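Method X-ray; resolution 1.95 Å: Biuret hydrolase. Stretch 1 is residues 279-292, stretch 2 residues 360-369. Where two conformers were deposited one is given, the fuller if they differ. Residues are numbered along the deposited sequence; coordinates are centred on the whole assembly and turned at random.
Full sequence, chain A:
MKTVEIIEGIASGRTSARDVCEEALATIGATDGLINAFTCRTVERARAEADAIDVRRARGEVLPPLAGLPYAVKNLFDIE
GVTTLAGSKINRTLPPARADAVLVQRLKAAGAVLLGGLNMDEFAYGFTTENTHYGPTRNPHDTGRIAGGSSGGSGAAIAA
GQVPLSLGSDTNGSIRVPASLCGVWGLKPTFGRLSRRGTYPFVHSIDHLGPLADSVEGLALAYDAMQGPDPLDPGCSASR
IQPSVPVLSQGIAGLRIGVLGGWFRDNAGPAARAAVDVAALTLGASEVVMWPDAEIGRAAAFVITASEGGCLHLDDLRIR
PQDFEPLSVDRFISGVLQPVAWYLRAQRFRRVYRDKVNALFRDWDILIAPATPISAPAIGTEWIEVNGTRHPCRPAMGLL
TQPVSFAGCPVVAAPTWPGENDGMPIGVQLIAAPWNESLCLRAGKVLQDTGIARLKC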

# COMPACT_ATOMS: atom_id res chain seq x y z
N ALA A 279 34.03 -6.42 -16.22
CA ALA A 279 33.75 -6.27 -14.77
C ALA A 279 33.68 -7.65 -14.07
O ALA A 279 34.24 -7.84 -13.01
CB ALA A 279 32.47 -5.47 -14.54
N ALA A 280 33.01 -8.60 -14.71
CA ALA A 280 32.89 -10.01 -14.23
C ALA A 280 34.25 -10.69 -14.03
O ALA A 280 34.52 -11.28 -12.97
CB ALA A 280 32.03 -10.81 -15.21
N LEU A 281 35.11 -10.58 -15.05
CA LEU A 281 36.50 -11.09 -14.97
C LEU A 281 37.26 -10.49 -13.80
O LEU A 281 37.87 -11.21 -13.00
CB LEU A 281 37.27 -10.81 -16.27
CG LEU A 281 38.71 -11.34 -16.45
CD1 LEU A 281 38.87 -12.78 -16.00
CD2 LEU A 281 39.09 -11.15 -17.92
N THR A 282 37.18 -9.17 -13.65
CA THR A 282 37.87 -8.50 -12.54
C THR A 282 37.35 -8.93 -11.18
O THR A 282 38.13 -9.05 -10.25
CB THR A 282 37.68 -6.98 -12.63
OG1 THR A 282 37.92 -6.57 -13.98
CG2 THR A 282 38.60 -6.26 -11.66
N LEU A 283 36.03 -9.13 -11.07
CA LEU A 283 35.40 -9.54 -9.82
C LEU A 283 35.35 -11.04 -9.58
O LEU A 283 34.82 -11.47 -8.56
CB LEU A 283 33.96 -8.97 -9.72
CG LEU A 283 33.94 -7.42 -9.68
CD1 LEU A 283 32.53 -6.90 -9.84
CD2 LEU A 283 34.50 -6.87 -8.40
N GLY A 284 35.87 -11.84 -10.50
CA GLY A 284 35.84 -13.30 -10.36
C GLY A 284 34.46 -13.92 -10.45
O GLY A 284 34.20 -14.96 -9.88
N ALA A 285 33.55 -13.29 -11.20
CA ALA A 285 32.21 -13.82 -11.40
C ALA A 285 32.20 -14.57 -12.70
O ALA A 285 32.57 -14.01 -13.72
CB ALA A 285 31.19 -12.71 -11.50
N SER A 286 31.80 -15.83 -12.66
CA SER A 286 31.73 -16.65 -13.91
C SER A 286 30.39 -17.29 -14.16
O SER A 286 30.05 -17.51 -15.32
CB SER A 286 32.80 -17.71 -13.93
OG SER A 286 32.83 -18.37 -12.67
N GLU A 287 29.61 -17.54 -13.11
CA GLU A 287 28.28 -18.11 -13.26
C GLU A 287 27.25 -17.12 -13.80
O GLU A 287 27.21 -15.97 -13.37
CB GLU A 287 27.81 -18.66 -11.94
CG GLU A 287 28.05 -20.14 -11.80
CD GLU A 287 27.53 -20.67 -10.48
OE1 GLU A 287 26.30 -20.96 -10.42
OE2 GLU A 287 28.38 -20.77 -9.54
N VAL A 288 26.45 -17.57 -14.75
CA VAL A 288 25.33 -16.81 -15.30
C VAL A 288 24.10 -17.16 -14.42
O VAL A 288 23.85 -18.31 -14.14
CB VAL A 288 25.13 -17.10 -16.78
CG1 VAL A 288 23.84 -16.48 -17.30
CG2 VAL A 288 26.33 -16.61 -17.58
N VAL A 289 23.40 -16.15 -13.94
CA VAL A 289 22.30 -16.29 -13.00
C VAL A 289 21.04 -15.66 -13.67
O VAL A 289 21.12 -14.58 -14.28
CB VAL A 289 22.60 -15.49 -11.73
CG1 VAL A 289 21.45 -15.51 -10.75
CG2 VAL A 289 23.84 -15.98 -11.09
N MET A 290 19.87 -16.31 -13.54
CA MET A 290 18.62 -15.71 -14.03
C MET A 290 17.95 -14.93 -12.90
O MET A 290 17.77 -15.43 -11.82
CB MET A 290 17.69 -16.76 -14.62
CG MET A 290 18.41 -17.52 -15.77
SD MET A 290 18.98 -16.43 -17.15
CE MET A 290 17.43 -16.53 -18.06
N TRP A 291 17.60 -13.69 -13.17
CA TRP A 291 16.82 -12.86 -12.26
C TRP A 291 15.37 -13.32 -12.41
O TRP A 291 14.91 -13.57 -13.54
CB TRP A 291 16.99 -11.41 -12.66
CG TRP A 291 16.33 -10.39 -11.77
CD1 TRP A 291 15.07 -9.93 -11.89
CD2 TRP A 291 16.91 -9.66 -10.71
NE1 TRP A 291 14.82 -8.98 -10.96
CE2 TRP A 291 15.94 -8.80 -10.21
CE3 TRP A 291 18.17 -9.66 -10.13
CZ2 TRP A 291 16.17 -7.94 -9.17
CZ3 TRP A 291 18.41 -8.80 -9.06
CH2 TRP A 291 17.41 -7.94 -8.59
N PRO A 292 14.64 -13.51 -11.31
CA PRO A 292 13.25 -13.96 -11.47
C PRO A 292 12.30 -12.93 -12.17
O PRO A 292 12.24 -11.75 -11.78
CB PRO A 292 12.82 -14.20 -10.01
CG PRO A 292 13.57 -13.13 -9.26
CD PRO A 292 14.94 -13.25 -9.89
N LEU A 360 16.43 -15.22 -4.21
CA LEU A 360 17.58 -15.22 -5.11
C LEU A 360 18.84 -14.79 -4.36
O LEU A 360 19.89 -15.42 -4.52
CB LEU A 360 17.41 -14.22 -6.27
CG LEU A 360 18.62 -14.18 -7.23
CD1 LEU A 360 18.79 -15.50 -7.90
CD2 LEU A 360 18.36 -13.16 -8.31
N PHE A 361 18.74 -13.73 -3.56
CA PHE A 361 19.88 -13.26 -2.78
C PHE A 361 20.29 -14.08 -1.55
O PHE A 361 21.26 -13.75 -0.90
CB PHE A 361 19.74 -11.79 -2.42
CG PHE A 361 20.09 -10.88 -3.53
CD1 PHE A 361 21.42 -10.70 -3.90
CD2 PHE A 361 19.11 -10.20 -4.22
CE1 PHE A 361 21.76 -9.82 -4.94
CE2 PHE A 361 19.47 -9.34 -5.26
CZ PHE A 361 20.80 -9.17 -5.63
N ARG A 362 19.56 -15.14 -1.23
CA ARG A 362 20.06 -16.14 -0.30
C ARG A 362 21.21 -16.95 -0.90
O ARG A 362 21.93 -17.58 -0.18
CB ARG A 362 18.90 -17.02 0.23
CG ARG A 362 18.01 -16.18 1.15
CD ARG A 362 17.14 -16.98 2.09
NE ARG A 362 15.85 -17.33 1.48
CZ ARG A 362 14.76 -16.52 1.43
NH1 ARG A 362 13.65 -16.96 0.85
NH2 ARG A 362 14.78 -15.26 1.91
N ASP A 363 21.38 -16.97 -2.21
CA ASP A 363 22.41 -17.73 -2.89
C ASP A 363 23.53 -16.84 -3.46
O ASP A 363 24.51 -17.36 -3.94
CB ASP A 363 21.79 -18.54 -4.02
CG ASP A 363 20.61 -19.48 -3.53
OD1 ASP A 363 20.59 -19.95 -2.38
OD2 ASP A 363 19.66 -19.73 -4.29
N TRP A 364 23.38 -15.50 -3.42
CA TRP A 364 24.31 -14.60 -4.13
C TRP A 364 24.53 -13.39 -3.26
O TRP A 364 23.59 -12.95 -2.56
CB TRP A 364 23.77 -14.21 -5.50
CG TRP A 364 23.61 -15.35 -6.39
CD1 TRP A 364 22.47 -16.06 -6.64
CD2 TRP A 364 24.65 -16.02 -7.11
NE1 TRP A 364 22.73 -17.12 -7.50
CE2 TRP A 364 24.06 -17.11 -7.79
CE3 TRP A 364 26.04 -15.79 -7.26
CZ2 TRP A 364 24.80 -17.97 -8.62
CZ3 TRP A 364 26.77 -16.63 -8.09
CH2 TRP A 364 26.17 -17.71 -8.74
N ASP A 365 25.77 -12.86 -3.28
CA ASP A 365 26.10 -11.62 -2.57
C ASP A 365 25.98 -10.39 -3.49
O ASP A 365 25.41 -9.36 -3.09
CB ASP A 365 27.47 -11.71 -1.94
CG ASP A 365 27.55 -12.86 -0.93
OD1 ASP A 365 26.81 -12.75 0.05
OD2 ASP A 365 28.25 -13.92 -1.17
N ILE A 366 26.51 -10.51 -4.71
CA ILE A 366 26.47 -9.43 -5.71
C ILE A 366 26.10 -10.03 -7.08
O ILE A 366 26.59 -11.13 -7.43
CB ILE A 366 27.83 -8.71 -5.77
CG1 ILE A 366 28.11 -7.97 -4.51
CG2 ILE A 366 27.87 -7.68 -6.88
CD1 ILE A 366 29.55 -8.01 -4.17
N LEU A 367 25.27 -9.32 -7.83
CA LEU A 367 24.93 -9.69 -9.20
C LEU A 367 25.26 -8.53 -10.12
O LEU A 367 25.04 -7.37 -9.74
CB LEU A 367 23.48 -10.12 -9.35
CG LEU A 367 23.13 -11.38 -8.50
CD1 LEU A 367 21.63 -11.60 -8.40
CD2 LEU A 367 23.76 -12.62 -9.12
N ILE A 368 25.77 -8.83 -11.32
CA ILE A 368 26.24 -7.83 -12.25
C ILE A 368 25.37 -7.76 -13.50
O ILE A 368 25.06 -8.77 -14.14
CB ILE A 368 27.66 -8.18 -12.73
CG1 ILE A 368 28.59 -8.37 -11.55
CG2 ILE A 368 28.20 -7.05 -13.61
CD1 ILE A 368 29.92 -8.95 -12.02
N ALA A 369 25.04 -6.55 -13.89
CA ALA A 369 24.34 -6.29 -15.13
C ALA A 369 24.80 -4.99 -15.75
O ALA A 369 25.42 -4.18 -15.08
CB ALA A 369 22.84 -6.21 -14.83

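The closest approach between the two stretches is a methyl group set against an indole: Val-289 CG2 lies 3.3 Å from Trp-364 CZ2 and over one face of the ring, 3.6 Å from the centroid of its six-membered ring and 25° off the ring normal, a CH-pi interaction. No hydrogen bond crosses between the stretches, and the 516 Å² buried between them is held by packing.

Val-289 occupies the centre of this packing. With chi1 in t, its branched side chain is in contact with several neighbours at once: CG2 also meets Leu-367 CD2 at 3.9 Å, and CG1 lies 3.9 Å from Leu-360 CD1. The backbone here is extended, so the CA-to-CB bond of Val-289 points toward the second stretch and those of Val-288 and Met-290 point away. Glu-287 again points toward it; its OE1 sits at the edge of the Trp-364 ring, 3.7 Å from CH2, while OE2 is hydrogen-bonded elsewhere in the structure.

Leu-360 fills the space beside Val-289. Its CD2 packs 3.8 Å from Pro-292 CD and 3.9 Å from Trp-291 CE3. Trp-291 leaves its backbone sideways, yet its long side chain brings CZ3 within 4.0 Å of Phe-361 CE2 and 4.3 Å of Leu-367 CD1, an extent that lets one residue touch three apolar partners.

At the helical end, Ile-368 extends its CD1 into a pocket of small and apolar groups, 3.9 Å from Ala-280 CA, 4.0 Å from Leu-283 CD1 and 4.0 Å from Ala-285 CB. The short alanine side chains let this methyl come close to the helix backbone. Gly-284, whose positive phi favours glycine, is the first residue to leave helical phi/psi, in a Schellman motif; the bond from Ala-285 N to Ala-280 O (2.8 Å) belongs to this turn, which leaves Ala-285 CB directed toward the second stretch.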